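Local structure of glycoside hydrolase YxiA (Bacillus licheniformis, 3LV4) at residues 30-35 / 55-60; 88-93 / 118-123; 335-340 / 425-430; 359-364 / 436-441. The protein probably hydrolyses arabinan as a calcium-binding family 43 glycoside hydrolase, similar to arabinan endo-1,5-alpha-L-arabinosidases. All coordinates share one frame; numbering follows the deposited sequence.

Contact 1 (30-35 / 55-60); sequences SHLASA and PLIPNV
Leu32, in the turn that leads into strand 33-37, pushes its side chain against the 55-60 loop and meets three apolar residues there. Its CG lies anti to the backbone N (chi1 -156°), which carries the branch out from the turn to the loop. From CB the chain runs to CG, 4.1 Å from Leu56 CD1, and forks. CD1 lies alongside Leu56, 3.9 Å from Leu56 CD1 and 4.1 Å from Leu56 CB, the two leucines sliding past each other in opposite directions. CD2 goes to the other two partners: it sits 4.0 Å from Ile57 CG1, whose side chain crosses at about a right angle, and 4.0 Å from Val60 CG2, which it meets tip to tip. Val60 opens helix 60-63, at the end of a type I turn from Ile57. An alanine in place of Leu32 would probably open a gap between Leu56, Ile57 and Val60 and leave their aliphatic groups without this partner.

Leu56 CD1 also reaches Ser34 of strand 33-37, 3.6 Å from its OG, and lies 3.8 Å from Leu32 O in the turn. Both oxygens have polar partners nearby: Ser34 OG is hydrogen-bonded to Ser47 OG, and Leu32 O accepts from Ser47 OG and from Asn54 ND2. The methyl packs against polar atoms satisfied from strand 44-47 and the loop after it. Between the two segments the chemistry is purely van der Waals: these loop residues meet this family 43 propeller blade through the fit of buried aliphatic branches, while the neighbouring Asn54 adds a polar tie.

Contact 2 (88-93 / 118-123); sequences KFYMYY and KNKGIF
Asn119 and Tyr93 meet near the start of strand 118-126, with Asn119 ND2 2.6 Å from Tyr93 OH. The amide, its CG anti to the backbone N (chi1 -179°), comes to the edge of the tyrosine ring near the ring plane, and the two planes stand 65° apart. ND2 also makes a weak hydrogen bond to Leu107 O on the intervening strand.

Next, the long chain of Lys120 ends beside Tyr90, NZ at the ring edge, 4.3 Å from Tyr90 CE2. A water bridges the two polar ends, accepting from Lys120 NZ at 2.8 Å and donating to Tyr90 OH at 3.1 Å. Each end has a further partner: Thr179 O for the lysine, Asp86 OD2 for the tyrosine. Lys120 and Gly121 both face Leu107 in a classic beta bulge, and at the backbone angles of Gly121 a CB would jam against the carbonyl O of Lys120, which explains the glycine. Ile122 follows, its CG1 4.2 Å from Tyr93 OH.

Phe123 closes the segment edge to edge with Tyr92, Phe123 CZ lying 3.8 Å from Tyr92 CD1 while the side chains cross at about a right angle. Tyr92 OH is hydrogen-bonded to Gly180 O.

Strand 103-110 runs between the two segments, so these side chains reach past it to join the second and fourth strands of one antiparallel sheet, a four-stranded blade of the five-bladed beta-propeller characteristic of family 43.

Contact 3 (335-340 / 425-430); sequences VAPHRY and VMTFSA
Ser429 and Val335 form the hydrogen bond of this contact. Ser429 OG donates to Val335 O over 2.7 Å, with the hydroxyl anti to the backbone N (chi1 180°), a rotamer that carries it off the strand to the start of the loop. It approaches from above the carbonyl plane, 45° out of it, and the angle at the oxygen is 130°. A valine in place of Ser429 would probably leave the buried Val335 carbonyl without this donor and put a methyl group close against it.

Van der Waals contacts make up the rest. The Pro337 ring lies obliquely across Thr427, its CD 3.5 Å from Thr427 OG1, and its CG comes within 3.6 Å of Phe428 O. Thr427 OG1 is itself hydrogen-bonded to Leu414 O on the adjacent strand 407-418. On the far side of Pro337 from Ser429, His338 brings its imidazole edge to the same threonine, CD2 lying 3.7 Å from Thr427 CG2, while Val425 CG2 sits obliquely to the ring, 4.0 Å from His338 NE2. That nitrogen has its polar partner in Ser441 OG of strand 437-442, and the backbone N of His338 donates to Gln416 OE1, so the residue is gripped at both ends.

The loop after strand 333-335, the last strand of a propeller blade, is thus laid along strand 423-432 of the C-terminal lipocalin-like domain. One hydroxyl-to-carbonyl bond ties its beginning to that strand, and beyond that point apolar groups and a polar imidazole share a buried interface in which the polar atoms named each have a partner.

Contact 4 (359-364 / 436-441); sequences LVRHGK and DAVWGS
His362 points its imidazole edge at the face of Trp439, an edge-to-face pair whose planes stand at 75°. NE2 leads, sitting over the middle of the indole and 3.2 Å from Trp439 CD2. The histidine CG, anti to the carbonyl carbon (chi1 -65°), swings the ring over the indole, and the edge that carries NE2 also brings CD2 to 4.0 Å from Ala437 CB. Val360 CG1 lies against one face of the imidazole, near its rim, and the indole in turn touches Met275 and Pro337.

Val438 crosses Leu359 and Arg361 obliquely on the opposite side of the sheet from Trp439. Leu359 CD1 is 4.0 Å from Val438 CB, and Arg361 CG 3.8 Å from Val438 CG1, before the arginine turns away to its salt bridge with Asp405.

The backbones pair antiparallel. Val360 and Trp439 exchange two hydrogen bonds, N to O, each 2.9 Å, and His362 N donates to Ala437 O. Beyond this the strands part around Gly363, and two waters fill in: one links Gly363 O to Ala437 N, the other accepts from Gly363 N and donates to Asp436 OD1 and Ala437 O.

Direct backbone bonds thus give way to water bridges at the strand end, while the imidazole nitrogen set over the indole face would probably favour a proton on NE2, which could then point at the pi cloud.

The four contacts fall into two pairs at separate parts of the molecule. Contacts 1 and 2 follow each other along the chain, their centres about 13 Å apart, in successive four-stranded sheets of the family 43 region; Leu32 and Ile57 both pack on the selenium of Met91, joining one blade to the next. Contacts 3 and 4, centres about 11 Å apart, alternate along the chain and share the neighbouring strands 423-432 and 437-442 of the lipocalin-like domain, where Phe428 O and Gly440 N probably bond. Between contacts 2 and 4 the centres lie about 40 Å apart. Contact 3 ties the last blade's exit loop to the C-terminal domain, where contact 4 pairs strands 355-363 and 437-442.

Contact 1 (30-35 / 55-60)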
loop_
_atom_site.group_PDB
_atom_site.type_symbol
_atom_site.label_atom_id
_atom_site.label_comp_id
_atom_site.label_asym_id
_atom_site.label_seq_id
_atom_site.Cartn_x
_atom_site.Cartn_y
_atom_site.Cartn_z
ATOM N N SER A 30 -8.527 -1.137 -9.834
ATOM C CA SER A 30 -8.577 -0.625 -11.199
ATOM C C SER A 30 -9.473 -1.486 -12.098
ATOM O O SER A 30 -9.798 -2.635 -11.761
ATOM C CB SER A 30 -7.165 -0.519 -11.772
ATOM O OG SER A 30 -6.395 0.384 -10.983
ATOM N N HIS A 31 -9.876 -0.912 -13.230
ATOM C CA HIS A 31 -10.717 -1.601 -14.216
ATOM C C HIS A 31 -12.070 -1.971 -13.630
ATOM O O HIS A 31 -12.701 -2.951 -14.048
ATOM C CB HIS A 31 -9.980 -2.826 -14.768
ATOM C CG HIS A 31 -8.581 -2.512 -15.198
ATOM N ND1 HIS A 31 -7.471 -3.077 -14.611
ATOM C CD2 HIS A 31 -8.118 -1.633 -16.115
ATOM C CE1 HIS A 31 -6.380 -2.585 -15.174
ATOM N NE2 HIS A 31 -6.745 -1.708 -16.090
ATOM N N LEU A 32 -12.511 -1.170 -12.662
ATOM C CA LEU A 32 -13.810 -1.366 -12.017
ATOM C C LEU A 32 -13.917 -2.794 -11.479
ATOM O O LEU A 32 -14.988 -3.414 -11.517
ATOM C CB LEU A 32 -14.956 -1.048 -12.988
ATOM C CG LEU A 32 -16.297 -0.646 -12.351
ATOM C CD1 LEU A 32 -16.101 0.448 -11.305
ATOM C CD2 LEU A 32 -17.325 -0.210 -13.422
ATOM N N ALA A 33 -12.792 -3.308 -10.988
ATOM C CA ALA A 33 -12.738 -4.642 -10.388
ATOM C C ALA A 33 -13.055 -4.568 -8.899
ATOM O O ALA A 33 -12.774 -3.559 -8.250
ATOM C CB ALA A 33 -11.358 -5.264 -10.594
ATOM N N SER A 34 -13.621 -5.646 -8.353
ATOM C CA SER A 34 -13.932 -5.691 -6.927
ATOM C C SER A 34 -14.124 -7.117 -6.431
ATOM O O SER A 34 -14.387 -8.039 -7.212
ATOM C CB SER A 34 -15.182 -4.862 -6.612
ATOM O OG SER A 34 -16.331 -5.401 -7.248
ATOM N N ALA A 35 -13.986 -7.289 -5.122
ATOM C CA ALA A 35 -14.107 -8.602 -4.495
ATOM C C ALA A 35 -14.517 -8.404 -3.056
ATOM O O ALA A 35 -14.394 -7.302 -2.520
ATOM C CB ALA A 35 -12.788 -9.355 -4.567
ATOM N N PRO A 55 -21.564 -4.887 -12.456
ATOM C CA PRO A 55 -22.594 -4.608 -11.447
ATOM C C PRO A 55 -22.382 -3.288 -10.707
ATOM O O PRO A 55 -23.362 -2.679 -10.263
ATOM C CB PRO A 55 -22.477 -5.792 -10.475
ATOM C CG PRO A 55 -21.171 -6.434 -10.784
ATOM C CD PRO A 55 -20.881 -6.165 -12.217
ATOM N N LEU A 56 -21.133 -2.845 -10.577
ATOM C CA LEU A 56 -20.854 -1.600 -9.860
ATOM C C LEU A 56 -21.402 -0.399 -10.627
ATOM O O LEU A 56 -21.958 0.522 -10.037
ATOM C CB LEU A 56 -19.351 -1.433 -9.606
ATOM C CG LEU A 56 -18.656 -2.564 -8.837
ATOM C CD1 LEU A 56 -17.180 -2.244 -8.654
ATOM C CD2 LEU A 56 -19.322 -2.827 -7.481
ATOM N N ILE A 57 -21.222 -0.411 -11.944
ATOM C CA ILE A 57 -21.791 0.615 -12.819
ATOM C C ILE A 57 -22.146 -0.031 -14.157
ATOM O O ILE A 57 -21.338 -0.028 -15.087
ATOM C CB ILE A 57 -20.800 1.775 -13.089
ATOM C CG1 ILE A 57 -20.086 2.211 -11.807
ATOM C CG2 ILE A 57 -21.537 2.970 -13.710
ATOM C CD1 ILE A 57 -19.086 3.362 -12.026
ATOM N N PRO A 58 -23.353 -0.605 -14.252
ATOM C CA PRO A 58 -23.731 -1.410 -15.424
ATOM C C PRO A 58 -23.743 -0.630 -16.741
ATOM O O PRO A 58 -23.578 -1.233 -17.802
ATOM C CB PRO A 58 -25.144 -1.898 -15.079
ATOM C CG PRO A 58 -25.253 -1.777 -13.597
ATOM C CD PRO A 58 -24.365 -0.648 -13.183
ATOM N N ASN A 59 -23.955 0.682 -16.672
ATOM C CA ASN A 59 -23.927 1.542 -17.854
ATOM C C ASN A 59 -22.662 2.392 -17.883
ATOM O O ASN A 59 -22.674 3.532 -18.370
ATOM C CB ASN A 59 -25.140 2.467 -17.857
ATOM C CG ASN A 59 -25.101 3.474 -16.721
ATOM O OD1 ASN A 59 -24.646 3.167 -15.614
ATOM N ND2 ASN A 59 -25.582 4.679 -16.986
ATOM N N VAL A 60 -21.573 1.832 -17.361
ATOM C CA VAL A 60 -20.340 2.587 -17.131
ATOM C C VAL A 60 -19.904 3.490 -18.289
ATOM O O VAL A 60 -19.480 4.620 -18.054
ATOM C CB VAL A 60 -19.168 1.651 -16.702
ATOM C CG1 VAL A 60 -18.870 0.625 -17.788
ATOM C CG2 VAL A 60 -17.913 2.459 -16.335
#

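Contact 2 (88-93 / 118-123)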
loop_
_atom_site.group_PDB
_atom_site.type_symbol
_atom_site.label_atom_id
_atom_site.label_comp_id
_atom_site.label_asym_id
_atom_site.label_seq_id
_atom_site.Cartn_x
_atom_site.Cartn_y
_atom_site.Cartn_z
ATOM N N LYS A 88 -23.943 6.755 2.736
ATOM C CA LYS A 88 -23.774 6.385 1.335
ATOM C C LYS A 88 -22.312 6.105 0.989
ATOM O O LYS A 88 -21.398 6.444 1.748
ATOM C CB LYS A 88 -24.389 7.437 0.405
ATOM C CG LYS A 88 -25.878 7.662 0.701
ATOM C CD LYS A 88 -26.576 8.442 -0.387
ATOM C CE LYS A 88 -28.045 8.658 -0.022
ATOM N NZ LYS A 88 -28.709 7.389 0.427
ATOM N N PHE A 89 -22.103 5.471 -0.159
ATOM C CA PHE A 89 -20.774 5.036 -0.555
ATOM C C PHE A 89 -20.266 5.888 -1.700
ATOM O O PHE A 89 -20.877 5.953 -2.768
ATOM C CB PHE A 89 -20.789 3.543 -0.901
ATOM C CG PHE A 89 -21.208 2.680 0.250
ATOM C CD1 PHE A 89 -22.533 2.274 0.393
ATOM C CD2 PHE A 89 -20.291 2.320 1.225
ATOM C CE1 PHE A 89 -22.918 1.496 1.467
ATOM C CE2 PHE A 89 -20.672 1.544 2.307
ATOM C CZ PHE A 89 -21.982 1.132 2.430
ATOM N N TYR A 90 -19.143 6.554 -1.448
ATOM C CA TYR A 90 -18.589 7.533 -2.366
ATOM C C TYR A 90 -17.376 6.951 -3.063
ATOM O O TYR A 90 -16.346 6.686 -2.425
ATOM C CB TYR A 90 -18.207 8.805 -1.600
ATOM C CG TYR A 90 -19.409 9.616 -1.177
ATOM C CD1 TYR A 90 -20.291 9.146 -0.204
ATOM C CD2 TYR A 90 -19.672 10.843 -1.766
ATOM C CE1 TYR A 90 -21.397 9.880 0.164
ATOM C CE2 TYR A 90 -20.765 11.587 -1.407
ATOM C CZ TYR A 90 -21.628 11.107 -0.445
ATOM O OH TYR A 90 -22.722 11.863 -0.105
HETATM N N MSE A 91 -17.516 6.732 -4.370
HETATM C CA MSE A 91 -16.425 6.238 -5.191
HETATM C C MSE A 91 -15.695 7.378 -5.881
HETATM O O MSE A 91 -16.277 8.148 -6.643
HETATM C CB MSE A 91 -16.928 5.250 -6.241
HETATM C CG MSE A 91 -15.821 4.754 -7.179
HETATM SE SE MSE A 91 -16.507 3.598 -8.618
HETATM C CE MSE A 91 -17.055 2.070 -7.510
ATOM N N TYR A 92 -14.406 7.478 -5.598
ATOM C CA TYR A 92 -13.548 8.413 -6.287
ATOM C C TYR A 92 -12.900 7.661 -7.439
ATOM O O TYR A 92 -11.991 6.854 -7.240
ATOM C CB TYR A 92 -12.542 8.998 -5.297
ATOM C CG TYR A 92 -13.277 9.824 -4.256
ATOM C CD1 TYR A 92 -13.430 11.198 -4.413
ATOM C CD2 TYR A 92 -13.891 9.218 -3.159
ATOM C CE1 TYR A 92 -14.132 11.957 -3.482
ATOM C CE2 TYR A 92 -14.600 9.969 -2.226
ATOM C CZ TYR A 92 -14.712 11.338 -2.396
ATOM O OH TYR A 92 -15.423 12.093 -1.489
ATOM N N TYR A 93 -13.416 7.902 -8.644
ATOM C CA TYR A 93 -13.002 7.160 -9.823
ATOM C C TYR A 93 -12.103 8.028 -10.689
ATOM O O TYR A 93 -12.121 9.261 -10.587
ATOM C CB TYR A 93 -14.228 6.703 -10.624
ATOM C CG TYR A 93 -15.004 7.855 -11.221
ATOM C CD1 TYR A 93 -14.551 8.501 -12.366
ATOM C CD2 TYR A 93 -16.175 8.312 -10.630
ATOM C CE1 TYR A 93 -15.247 9.567 -12.912
ATOM C CE2 TYR A 93 -16.890 9.371 -11.177
ATOM C CZ TYR A 93 -16.415 10.000 -12.314
ATOM O OH TYR A 93 -17.112 11.057 -12.857
ATOM N N LYS A 118 -23.688 6.262 -9.021
ATOM C CA LYS A 118 -24.173 7.324 -9.901
ATOM C C LYS A 118 -23.237 8.523 -9.908
ATOM O O LYS A 118 -22.859 9.051 -8.864
ATOM C CB LYS A 118 -25.587 7.758 -9.524
ATOM C CG LYS A 118 -26.633 6.709 -9.854
ATOM C CD LYS A 118 -26.730 6.447 -11.363
ATOM C CE LYS A 118 -27.118 7.706 -12.131
ATOM N NZ LYS A 118 -27.172 7.476 -13.598
ATOM N N ASN A 119 -22.871 8.936 -11.109
ATOM C CA ASN A 119 -21.904 10.004 -11.319
ATOM C C ASN A 119 -22.397 11.337 -10.758
ATOM O O ASN A 119 -23.540 11.738 -11.010
ATOM C CB ASN A 119 -21.615 10.118 -12.822
ATOM C CG ASN A 119 -20.601 11.197 -13.150
ATOM O OD1 ASN A 119 -20.701 11.877 -14.181
ATOM N ND2 ASN A 119 -19.622 11.362 -12.285
ATOM N N LYS A 120 -21.540 12.011 -9.989
ATOM C CA LYS A 120 -21.840 13.351 -9.500
ATOM C C LYS A 120 -20.975 14.388 -10.204
ATOM O O LYS A 120 -21.177 15.600 -10.038
ATOM C CB LYS A 120 -21.634 13.443 -7.985
ATOM C CG LYS A 120 -22.591 12.575 -7.176
ATOM C CD LYS A 120 -22.461 12.857 -5.680
ATOM C CE LYS A 120 -22.710 14.325 -5.345
ATOM N NZ LYS A 120 -22.507 14.620 -3.890
ATOM N N GLY A 121 -19.997 13.917 -10.974
ATOM C CA GLY A 121 -19.174 14.808 -11.775
ATOM C C GLY A 121 -17.671 14.716 -11.569
ATOM O O GLY A 121 -17.186 14.277 -10.516
ATOM N N ILE A 122 -16.940 15.138 -12.602
ATOM C CA ILE A 122 -15.492 15.302 -12.550
ATOM C C ILE A 122 -15.141 16.553 -11.756
ATOM O O ILE A 122 -15.788 17.594 -11.926
ATOM C CB ILE A 122 -14.926 15.478 -13.973
ATOM C CG1 ILE A 122 -15.199 14.218 -14.819
ATOM C CG2 ILE A 122 -13.436 15.850 -13.918
ATOM C CD1 ILE A 122 -14.902 14.381 -16.309
ATOM N N PHE A 123 -14.118 16.474 -10.907
ATOM C CA PHE A 123 -13.715 17.646 -10.120
ATOM C C PHE A 123 -12.218 17.967 -10.188
ATOM O O PHE A 123 -11.786 18.994 -9.677
ATOM C CB PHE A 123 -14.204 17.563 -8.656
ATOM C CG PHE A 123 -13.617 16.414 -7.867
ATOM C CD1 PHE A 123 -12.403 16.562 -7.195
ATOM C CD2 PHE A 123 -14.280 15.204 -7.786
ATOM C CE1 PHE A 123 -11.863 15.521 -6.461
ATOM C CE2 PHE A 123 -13.745 14.142 -7.048
ATOM C CZ PHE A 123 -12.542 14.298 -6.386
HETATM O O HOH W 1 -24.225 12.798 -2.641
#

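Contact 3 (335-340 / 425-430)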
loop_
_atom_site.group_PDB
_atom_site.type_symbol
_atom_site.label_atom_id
_atom_site.label_comp_id
_atom_site.label_asym_id
_atom_site.label_seq_id
_atom_site.Cartn_x
_atom_site.Cartn_y
_atom_site.Cartn_z
ATOM N N VAL A 335 5.666 -5.666 8.370
ATOM C CA VAL A 335 4.784 -6.614 7.694
ATOM C C VAL A 335 5.136 -8.048 8.101
ATOM O O VAL A 335 6.292 -8.464 7.995
ATOM C CB VAL A 335 4.895 -6.462 6.157
ATOM C CG1 VAL A 335 3.864 -7.336 5.433
ATOM C CG2 VAL A 335 4.726 -5.003 5.769
ATOM N N ALA A 336 4.144 -8.804 8.567
ATOM C CA ALA A 336 4.344 -10.229 8.823
ATOM C C ALA A 336 4.772 -10.892 7.514
ATOM O O ALA A 336 4.238 -10.567 6.461
ATOM C CB ALA A 336 3.059 -10.857 9.342
ATOM N N PRO A 337 5.757 -11.802 7.565
ATOM C CA PRO A 337 6.286 -12.347 6.302
ATOM C C PRO A 337 5.293 -13.192 5.488
ATOM O O PRO A 337 5.418 -13.249 4.268
ATOM C CB PRO A 337 7.471 -13.211 6.758
ATOM C CG PRO A 337 7.882 -12.615 8.098
ATOM C CD PRO A 337 6.571 -12.198 8.731
ATOM N N HIS A 338 4.332 -13.839 6.143
ATOM C CA HIS A 338 3.355 -14.670 5.432
ATOM C C HIS A 338 1.950 -14.080 5.420
ATOM O O HIS A 338 1.586 -13.316 6.313
ATOM C CB HIS A 338 3.316 -16.077 6.022
ATOM C CG HIS A 338 4.630 -16.777 5.959
ATOM N ND1 HIS A 338 5.219 -17.136 4.764
ATOM C CD2 HIS A 338 5.492 -17.152 6.932
ATOM C CE1 HIS A 338 6.378 -17.720 5.007
ATOM N NE2 HIS A 338 6.568 -17.741 6.314
ATOM N N ARG A 339 1.159 -14.459 4.415
ATOM C CA ARG A 339 -0.195 -13.938 4.280
ATOM C C ARG A 339 -1.051 -14.308 5.496
ATOM O O ARG A 339 -0.794 -15.306 6.179
ATOM C CB ARG A 339 -0.851 -14.447 2.982
ATOM C CG ARG A 339 -1.186 -15.931 3.004
ATOM C CD ARG A 339 -1.491 -16.477 1.619
ATOM N NE ARG A 339 -2.594 -15.789 0.953
ATOM C CZ ARG A 339 -3.174 -16.238 -0.159
ATOM N NH1 ARG A 339 -2.749 -17.366 -0.715
ATOM N NH2 ARG A 339 -4.173 -15.566 -0.715
ATOM N N TYR A 340 -2.071 -13.497 5.753
ATOM C CA TYR A 340 -2.927 -13.660 6.924
ATOM C C TYR A 340 -3.731 -14.954 6.899
ATOM O O TYR A 340 -4.418 -15.243 5.921
ATOM C CB TYR A 340 -3.880 -12.469 7.041
ATOM C CG TYR A 340 -4.788 -12.542 8.246
ATOM C CD1 TYR A 340 -4.263 -12.540 9.531
ATOM C CD2 TYR A 340 -6.167 -12.605 8.099
ATOM C CE1 TYR A 340 -5.084 -12.606 10.639
ATOM C CE2 TYR A 340 -6.996 -12.670 9.200
ATOM C CZ TYR A 340 -6.448 -12.664 10.470
ATOM O OH TYR A 340 -7.263 -12.734 11.576
ATOM N N VAL A 425 4.889 -21.917 11.408
ATOM C CA VAL A 425 6.289 -21.560 11.587
ATOM C C VAL A 425 6.407 -20.338 12.482
ATOM O O VAL A 425 5.432 -19.625 12.690
ATOM C CB VAL A 425 6.980 -21.257 10.236
ATOM C CG1 VAL A 425 7.056 -22.518 9.382
ATOM C CG2 VAL A 425 6.246 -20.133 9.494
HETATM N N MSE A 426 7.602 -20.100 13.014
HETATM C CA MSE A 426 7.866 -18.875 13.761
HETATM C C MSE A 426 8.437 -17.846 12.797
HETATM O O MSE A 426 9.285 -18.173 11.978
HETATM C CB MSE A 426 8.868 -19.127 14.894
HETATM C CG MSE A 426 9.255 -17.854 15.665
HETATM SE SE MSE A 426 7.700 -16.993 16.523
HETATM C CE MSE A 426 7.337 -18.376 17.872
ATOM N N THR A 427 7.979 -16.603 12.880
ATOM C CA THR A 427 8.539 -15.572 12.021
ATOM C C THR A 427 9.005 -14.384 12.847
ATOM O O THR A 427 8.636 -14.236 14.006
ATOM C CB THR A 427 7.513 -15.079 10.967
ATOM O OG1 THR A 427 6.548 -14.213 11.588
ATOM C CG2 THR A 427 6.798 -16.266 10.315
ATOM N N PHE A 428 9.838 -13.545 12.244
ATOM C CA PHE A 428 10.077 -12.219 12.771
ATOM C C PHE A 428 10.135 -11.242 11.608
ATOM O O PHE A 428 10.401 -11.628 10.473
ATOM C CB PHE A 428 11.351 -12.150 13.639
ATOM C CG PHE A 428 12.629 -12.424 12.896
ATOM C CD1 PHE A 428 13.247 -11.424 12.158
ATOM C CD2 PHE A 428 13.237 -13.672 12.972
ATOM C CE1 PHE A 428 14.442 -11.667 11.485
ATOM C CE2 PHE A 428 14.433 -13.924 12.308
ATOM C CZ PHE A 428 15.033 -12.920 11.556
ATOM N N SER A 429 9.858 -9.978 11.896
ATOM C CA SER A 429 9.877 -8.943 10.874
ATOM C C SER A 429 10.352 -7.685 11.561
ATOM O O SER A 429 9.802 -7.304 12.591
ATOM C CB SER A 429 8.480 -8.731 10.289
ATOM O OG SER A 429 8.494 -7.719 9.290
ATOM N N ALA A 430 11.389 -7.054 11.024
ATOM C CA ALA A 430 11.998 -5.930 11.725
ATOM C C ALA A 430 12.489 -4.840 10.774
ATOM O O ALA A 430 12.631 -5.071 9.570
ATOM C CB ALA A 430 13.142 -6.421 12.623
#

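Contact 4 (359-364 / 436-441)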
loop_
_atom_site.group_PDB
_atom_site.type_symbol
_atom_site.label_atom_id
_atom_site.label_comp_id
_atom_site.label_asym_id
_atom_site.label_seq_id
_atom_site.Cartn_x
_atom_site.Cartn_y
_atom_site.Cartn_z
ATOM N N LEU A 359 16.204 -16.045 5.958
ATOM C CA LEU A 359 16.249 -14.594 6.118
ATOM C C LEU A 359 16.102 -13.906 4.779
ATOM O O LEU A 359 16.836 -14.218 3.836
ATOM C CB LEU A 359 17.589 -14.171 6.723
ATOM C CG LEU A 359 17.844 -12.664 6.865
ATOM C CD1 LEU A 359 16.952 -12.036 7.933
ATOM C CD2 LEU A 359 19.312 -12.391 7.182
ATOM N N VAL A 360 15.169 -12.960 4.699
ATOM C CA VAL A 360 15.068 -12.091 3.529
ATOM C C VAL A 360 15.456 -10.684 3.950
ATOM O O VAL A 360 14.931 -10.158 4.927
ATOM C CB VAL A 360 13.638 -12.044 2.934
ATOM C CG1 VAL A 360 13.563 -10.992 1.830
ATOM C CG2 VAL A 360 13.237 -13.414 2.397
ATOM N N ARG A 361 16.403 -10.095 3.228
ATOM C CA ARG A 361 16.801 -8.714 3.456
ATOM C C ARG A 361 16.297 -7.892 2.278
ATOM O O ARG A 361 16.841 -7.969 1.169
ATOM C CB ARG A 361 18.322 -8.612 3.602
ATOM C CG ARG A 361 18.838 -9.090 4.968
ATOM C CD ARG A 361 20.360 -9.164 4.996
ATOM N NE ARG A 361 20.798 -10.403 4.373
ATOM C CZ ARG A 361 22.057 -10.710 4.083
ATOM N NH1 ARG A 361 23.040 -9.853 4.346
ATOM N NH2 ARG A 361 22.328 -11.880 3.515
ATOM N N HIS A 362 15.235 -7.128 2.510
ATOM C CA HIS A 362 14.575 -6.401 1.418
ATOM C C HIS A 362 15.379 -5.207 0.914
ATOM O O HIS A 362 15.179 -4.756 -0.213
ATOM C CB HIS A 362 13.167 -5.968 1.828
ATOM C CG HIS A 362 12.230 -7.111 2.076
ATOM N ND1 HIS A 362 11.574 -7.778 1.059
ATOM C CD2 HIS A 362 11.831 -7.699 3.229
ATOM C CE1 HIS A 362 10.807 -8.719 1.578
ATOM N NE2 HIS A 362 10.951 -8.699 2.893
ATOM N N GLY A 363 16.285 -4.695 1.744
ATOM C CA GLY A 363 17.123 -3.575 1.343
ATOM C C GLY A 363 16.360 -2.266 1.220
ATOM O O GLY A 363 15.230 -2.140 1.696
ATOM N N LYS A 364 16.977 -1.274 0.593
ATOM C CA LYS A 364 16.338 0.042 0.487
ATOM C C LYS A 364 16.290 0.569 -0.945
ATOM O O LYS A 364 15.904 1.717 -1.176
ATOM C CB LYS A 364 16.997 1.064 1.434
ATOM C CG LYS A 364 16.106 1.474 2.609
ATOM C CD LYS A 364 14.957 2.382 2.166
ATOM C CE LYS A 364 15.373 3.855 2.070
ATOM N NZ LYS A 364 15.378 4.570 3.400
ATOM N N ASP A 436 15.264 -0.133 6.045
ATOM C CA ASP A 436 15.188 -1.423 5.365
ATOM C C ASP A 436 14.642 -2.506 6.288
ATOM O O ASP A 436 14.796 -2.434 7.520
ATOM C CB ASP A 436 16.532 -1.836 4.729
ATOM C CG ASP A 436 17.611 -2.130 5.760
ATOM O OD1 ASP A 436 17.982 -3.320 5.917
ATOM O OD2 ASP A 436 18.091 -1.174 6.411
ATOM N N ALA A 437 13.965 -3.479 5.679
ATOM C CA ALA A 437 13.261 -4.538 6.402
ATOM C C ALA A 437 13.973 -5.876 6.320
ATOM O O ALA A 437 14.499 -6.246 5.271
ATOM C CB ALA A 437 11.851 -4.693 5.844
ATOM N N VAL A 438 13.961 -6.617 7.423
ATOM C CA VAL A 438 14.396 -8.009 7.402
ATOM C C VAL A 438 13.243 -8.908 7.856
ATOM O O VAL A 438 12.499 -8.558 8.778
ATOM C CB VAL A 438 15.655 -8.243 8.277
ATOM C CG1 VAL A 438 16.824 -7.425 7.731
ATOM C CG2 VAL A 438 15.381 -7.892 9.742
ATOM N N TRP A 439 13.087 -10.050 7.191
ATOM C CA TRP A 439 12.065 -11.028 7.554
ATOM C C TRP A 439 12.740 -12.344 7.840
ATOM O O TRP A 439 13.655 -12.742 7.121
ATOM C CB TRP A 439 11.126 -11.300 6.380
ATOM C CG TRP A 439 10.141 -10.234 6.045
ATOM C CD1 TRP A 439 9.958 -9.029 6.671
ATOM C CD2 TRP A 439 9.174 -10.298 4.999
ATOM N NE1 TRP A 439 8.933 -8.336 6.063
ATOM C CE2 TRP A 439 8.437 -9.096 5.036
ATOM C CE3 TRP A 439 8.872 -11.251 4.020
ATOM C CZ2 TRP A 439 7.405 -8.831 4.135
ATOM C CZ3 TRP A 439 7.851 -10.983 3.125
ATOM C CH2 TRP A 439 7.128 -9.783 3.192
ATOM N N GLY A 440 12.258 -13.046 8.857
ATOM C CA GLY A 440 12.737 -14.387 9.133
ATOM C C GLY A 440 11.559 -15.341 9.171
ATOM O O GLY A 440 10.479 -14.990 9.668
ATOM N N SER A 441 11.758 -16.540 8.636
ATOM C CA SER A 441 10.748 -17.594 8.723
ATOM C C SER A 441 11.466 -18.882 9.094
ATOM O O SER A 441 12.415 -19.282 8.421
ATOM C CB SER A 441 9.996 -17.743 7.397
ATOM O OG SER A 441 8.876 -18.600 7.528
HETATM O O HOH W 2 13.191 -3.147 3.121
HETATM O O HOH W 3 17.052 -5.369 4.461
#